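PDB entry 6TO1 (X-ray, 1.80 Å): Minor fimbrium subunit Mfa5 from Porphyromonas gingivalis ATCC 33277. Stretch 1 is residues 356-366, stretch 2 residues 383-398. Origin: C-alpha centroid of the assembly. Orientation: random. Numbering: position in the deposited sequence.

Stretch 1, residues 356-366: YTIHTIGYDLG
Stretch 2 383-398: NHFFTATPANLAAAFD

A strand ending at Gly-362 and strand 385-387 run parallel, side by side, their axes 18° apart and 4.7 Å at closest approach. Thr-360 pairs with Phe-385, Ile-361 with Phe-386 and Gly-362 with Thr-387, with CA atoms 4.6 to 5.1 Å apart. The strand of stretch 1 stays extended (phi -90 to -132°, psi 118 to 146°), and the chain turns at Tyr-363 (-94/0°). Thr-360 and Gly-362 make the ladder, each through both its N and its O: Thr-360 N donates to His-384 O (2.9 Å), Phe-386 N to Thr-360 O (3.1 Å), Gly-362 N to Phe-386 O (2.9 Å) and Ala-388 N to Gly-362 O (2.9 Å).

On the face of Ile-361 and Phe-386, the isoleucine (m, t) is the central bump. Its CG1 lies over the Phe-386 ring (chi1 p), 4.0 Å from the centroid, while its CD1 meets the edge of Phe-397 at CE2, 3.9 Å away. Its CG2 reaches Ala-388 CB at 3.9 Å. Phe-397 (64/42°) turns its edge toward the face of the His-359 ring (m). His-384 (chi1 m, chi2 69°) points toward stretch 1, its CD2 3.7 Å from Thr-357 CG2 and 3.6 Å from His-359 ND1.

The opposite face is ruled by a hollow. Phe-385 (chi1 t, chi2 81°) has its edge at CD1 3.3 Å from Thr-360 OG1 (chi1 p). Gly-362 leaves the space this needs: an ideal CB there would sit just 3.0 Å from Phe-385 CE1.

Beyond the strands, small meets flat. Ala-388 (-83/57°) points its CB toward stretch 1, 3.6 Å from the Tyr-363 ring centroid (chi1 m, chi2 -101°) and over its face; Leu-365 CD2 (m, t) lies 3.6 Å from Ala-388 O. Thr-389 caps the helix that starts at Pro-390, its OG1 accepting from Asn-392 N at 3.1 Å, and Leu-393 (m, t) brings CD2 within 3.8 Å of Tyr-363 OH. Together the two sides bury 731 Å².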

# COMPACT_ATOMS: atom_id res chain seq x y z
N TYR A 356 -24.72 1.10 -4.03
CA TYR A 356 -24.17 1.31 -5.36
C TYR A 356 -24.11 2.81 -5.66
O TYR A 356 -24.99 3.57 -5.27
CB TYR A 356 -25.02 0.61 -6.42
CG TYR A 356 -25.33 -0.85 -6.15
CD1 TYR A 356 -24.52 -1.62 -5.31
CD2 TYR A 356 -26.44 -1.45 -6.71
CE1 TYR A 356 -24.81 -2.95 -5.06
CE2 TYR A 356 -26.73 -2.78 -6.46
CZ TYR A 356 -25.92 -3.52 -5.62
OH TYR A 356 -26.18 -4.83 -5.36
N THR A 357 -23.07 3.21 -6.39
CA THR A 357 -22.91 4.58 -6.87
C THR A 357 -23.57 4.69 -8.24
O THR A 357 -23.34 3.85 -9.11
CB THR A 357 -21.43 4.95 -6.96
OG1 THR A 357 -20.86 4.87 -5.66
CG2 THR A 357 -21.25 6.34 -7.50
N ILE A 358 -24.39 5.72 -8.43
CA ILE A 358 -25.14 5.88 -9.66
C ILE A 358 -24.66 7.13 -10.38
O ILE A 358 -24.77 8.24 -9.84
CB ILE A 358 -26.66 5.99 -9.43
CG1 ILE A 358 -27.09 4.98 -8.39
CG2 ILE A 358 -27.38 5.84 -10.77
CD1 ILE A 358 -26.82 3.56 -8.73
N HIS A 359 -24.22 6.95 -11.62
CA HIS A 359 -23.87 8.03 -12.53
C HIS A 359 -24.91 8.10 -13.65
O HIS A 359 -25.32 7.06 -14.18
CB HIS A 359 -22.51 7.79 -13.18
CG HIS A 359 -21.45 7.37 -12.23
ND1 HIS A 359 -20.47 8.23 -11.78
CD2 HIS A 359 -21.19 6.17 -11.65
CE1 HIS A 359 -19.67 7.58 -10.95
NE2 HIS A 359 -20.08 6.33 -10.87
N THR A 360 -25.31 9.30 -14.02
CA THR A 360 -26.23 9.44 -15.13
C THR A 360 -25.65 10.43 -16.12
O THR A 360 -25.02 11.42 -15.75
CB THR A 360 -27.64 9.89 -14.71
OG1 THR A 360 -27.53 11.13 -14.00
CG2 THR A 360 -28.29 8.86 -13.82
N ILE A 361 -25.91 10.18 -17.39
CA ILE A 361 -25.38 11.00 -18.48
C ILE A 361 -26.55 11.31 -19.39
O ILE A 361 -27.21 10.40 -19.89
CB ILE A 361 -24.27 10.26 -19.25
CG1 ILE A 361 -23.17 9.83 -18.29
CG2 ILE A 361 -23.74 11.14 -20.35
CD1 ILE A 361 -22.12 8.96 -18.95
N GLY A 362 -26.82 12.60 -19.61
CA GLY A 362 -28.00 13.01 -20.33
C GLY A 362 -27.66 13.36 -21.77
O GLY A 362 -26.90 14.29 -22.03
N TYR A 363 -28.24 12.61 -22.70
CA TYR A 363 -27.92 12.77 -24.12
C TYR A 363 -28.87 13.70 -24.88
O TYR A 363 -28.67 13.90 -26.09
CB TYR A 363 -27.87 11.38 -24.78
CG TYR A 363 -26.59 10.65 -24.41
CD1 TYR A 363 -25.52 10.58 -25.29
CD2 TYR A 363 -26.43 10.08 -23.15
CE1 TYR A 363 -24.37 9.94 -24.95
CE2 TYR A 363 -25.27 9.46 -22.79
CZ TYR A 363 -24.24 9.37 -23.69
OH TYR A 363 -23.08 8.76 -23.32
N ASP A 364 -29.87 14.27 -24.23
CA ASP A 364 -30.67 15.35 -24.81
C ASP A 364 -29.94 16.66 -24.50
O ASP A 364 -29.89 17.09 -23.34
CB ASP A 364 -32.08 15.36 -24.22
CG ASP A 364 -32.99 16.41 -24.85
OD1 ASP A 364 -32.48 17.36 -25.47
OD2 ASP A 364 -34.22 16.27 -24.71
N LEU A 365 -29.31 17.26 -25.51
CA LEU A 365 -28.50 18.45 -25.30
C LEU A 365 -29.28 19.76 -25.45
O LEU A 365 -28.67 20.83 -25.46
CB LEU A 365 -27.30 18.47 -26.26
CG LEU A 365 -26.41 17.22 -26.25
CD1 LEU A 365 -25.19 17.41 -27.17
CD2 LEU A 365 -25.93 16.89 -24.87
N GLY A 366 -30.59 19.69 -25.53
CA GLY A 366 -31.43 20.87 -25.69
C GLY A 366 -32.00 21.45 -24.40
O GLY A 366 -32.91 22.28 -24.46
N ASN A 383 -23.91 16.10 -8.81
CA ASN A 383 -22.57 16.08 -9.38
C ASN A 383 -22.23 14.75 -10.04
O ASN A 383 -21.20 14.68 -10.73
CB ASN A 383 -21.55 16.39 -8.29
CG ASN A 383 -21.52 17.87 -7.93
OD1 ASN A 383 -22.08 18.70 -8.65
ND2 ASN A 383 -20.88 18.20 -6.81
N HIS A 384 -23.04 13.71 -9.87
CA HIS A 384 -22.88 12.47 -10.61
C HIS A 384 -23.75 12.42 -11.87
O HIS A 384 -23.86 11.36 -12.50
CB HIS A 384 -23.19 11.26 -9.73
CG HIS A 384 -22.10 10.93 -8.76
ND1 HIS A 384 -21.78 11.74 -7.69
CD2 HIS A 384 -21.25 9.88 -8.70
CE1 HIS A 384 -20.80 11.19 -7.00
NE2 HIS A 384 -20.45 10.06 -7.60
N PHE A 385 -24.37 13.53 -12.23
CA PHE A 385 -25.02 13.71 -13.52
C PHE A 385 -24.19 14.67 -14.36
O PHE A 385 -23.65 15.66 -13.84
CB PHE A 385 -26.43 14.30 -13.34
CG PHE A 385 -26.99 14.87 -14.59
CD1 PHE A 385 -27.57 14.06 -15.54
CD2 PHE A 385 -26.94 16.24 -14.83
CE1 PHE A 385 -28.11 14.59 -16.70
CE2 PHE A 385 -27.46 16.77 -16.00
CZ PHE A 385 -28.06 15.94 -16.92
N PHE A 386 -24.10 14.41 -15.66
CA PHE A 386 -23.62 15.43 -16.58
C PHE A 386 -24.26 15.25 -17.95
O PHE A 386 -24.72 14.16 -18.30
CB PHE A 386 -22.08 15.44 -16.66
CG PHE A 386 -21.44 14.16 -17.14
CD1 PHE A 386 -21.30 13.91 -18.50
CD2 PHE A 386 -20.94 13.23 -16.24
CE1 PHE A 386 -20.69 12.75 -18.95
CE2 PHE A 386 -20.34 12.06 -16.69
CZ PHE A 386 -20.20 11.84 -18.04
N THR A 387 -24.35 16.35 -18.68
CA THR A 387 -24.86 16.30 -20.05
C THR A 387 -23.76 15.78 -20.96
O THR A 387 -22.57 16.00 -20.72
CB THR A 387 -25.32 17.67 -20.53
OG1 THR A 387 -24.23 18.59 -20.39
CG2 THR A 387 -26.50 18.16 -19.70
N ALA A 388 -24.16 15.11 -22.04
CA ALA A 388 -23.23 14.45 -22.93
C ALA A 388 -22.63 15.43 -23.95
O ALA A 388 -22.72 15.25 -25.16
CB ALA A 388 -23.92 13.30 -23.63
N THR A 389 -22.02 16.49 -23.42
CA THR A 389 -21.26 17.38 -24.29
C THR A 389 -19.92 16.74 -24.64
O THR A 389 -19.38 15.95 -23.85
CB THR A 389 -21.00 18.72 -23.63
OG1 THR A 389 -20.06 18.55 -22.56
CG2 THR A 389 -22.27 19.34 -23.11
N PRO A 390 -19.35 17.07 -25.79
CA PRO A 390 -18.02 16.51 -26.12
C PRO A 390 -17.04 16.63 -24.98
O PRO A 390 -16.35 15.65 -24.65
CB PRO A 390 -17.60 17.31 -27.35
CG PRO A 390 -18.92 17.61 -28.04
CD PRO A 390 -19.91 17.86 -26.91
N ALA A 391 -16.99 17.79 -24.31
CA ALA A 391 -16.01 18.00 -23.26
C ALA A 391 -16.31 17.15 -22.02
O ALA A 391 -15.39 16.64 -21.37
CB ALA A 391 -15.93 19.48 -22.89
N ASN A 392 -17.59 17.00 -21.66
CA ASN A 392 -17.90 16.18 -20.50
C ASN A 392 -17.61 14.71 -20.80
O ASN A 392 -17.05 14.00 -19.95
CB ASN A 392 -19.36 16.37 -20.09
CG ASN A 392 -19.62 17.73 -19.48
OD1 ASN A 392 -18.71 18.39 -18.98
ND2 ASN A 392 -20.87 18.15 -19.52
N LEU A 393 -17.97 14.25 -21.99
CA LEU A 393 -17.74 12.86 -22.37
C LEU A 393 -16.25 12.53 -22.37
O LEU A 393 -15.84 11.45 -21.91
CB LEU A 393 -18.34 12.58 -23.74
CG LEU A 393 -19.86 12.70 -23.88
CD1 LEU A 393 -20.33 12.63 -25.31
CD2 LEU A 393 -20.54 11.60 -23.04
N ALA A 394 -15.42 13.44 -22.87
CA ALA A 394 -14.00 13.15 -22.98
C ALA A 394 -13.36 13.01 -21.60
O ALA A 394 -12.42 12.22 -21.43
CB ALA A 394 -13.30 14.24 -23.79
N ALA A 395 -13.84 13.75 -20.62
CA ALA A 395 -13.24 13.77 -19.30
C ALA A 395 -13.73 12.66 -18.37
O ALA A 395 -13.13 12.45 -17.32
CB ALA A 395 -13.49 15.13 -18.63
N ALA A 396 -14.78 11.94 -18.74
CA ALA A 396 -15.46 11.11 -17.75
C ALA A 396 -14.76 9.78 -17.50
O ALA A 396 -14.21 9.15 -18.41
CB ALA A 396 -16.90 10.83 -18.21
N PHE A 397 -14.84 9.32 -16.24
CA PHE A 397 -14.43 7.96 -15.83
C PHE A 397 -12.93 7.74 -16.02
O PHE A 397 -12.50 6.66 -16.44
CB PHE A 397 -15.25 6.88 -16.54
CG PHE A 397 -16.73 7.07 -16.38
CD1 PHE A 397 -17.30 7.01 -15.12
CD2 PHE A 397 -17.53 7.40 -17.45
CE1 PHE A 397 -18.63 7.25 -14.93
CE2 PHE A 397 -18.88 7.64 -17.27
CZ PHE A 397 -19.41 7.58 -16.01
N ASP A 398 -12.14 8.74 -15.66
CA ASP A 398 -10.70 8.67 -15.90
C ASP A 398 -10.02 7.64 -14.99
O ASP A 398 -9.12 6.91 -15.44
CB ASP A 398 -10.06 10.04 -15.68
CG ASP A 398 -9.99 10.87 -16.95
OD1 ASP A 398 -10.22 10.31 -18.05
OD2 ASP A 398 -9.69 12.08 -16.85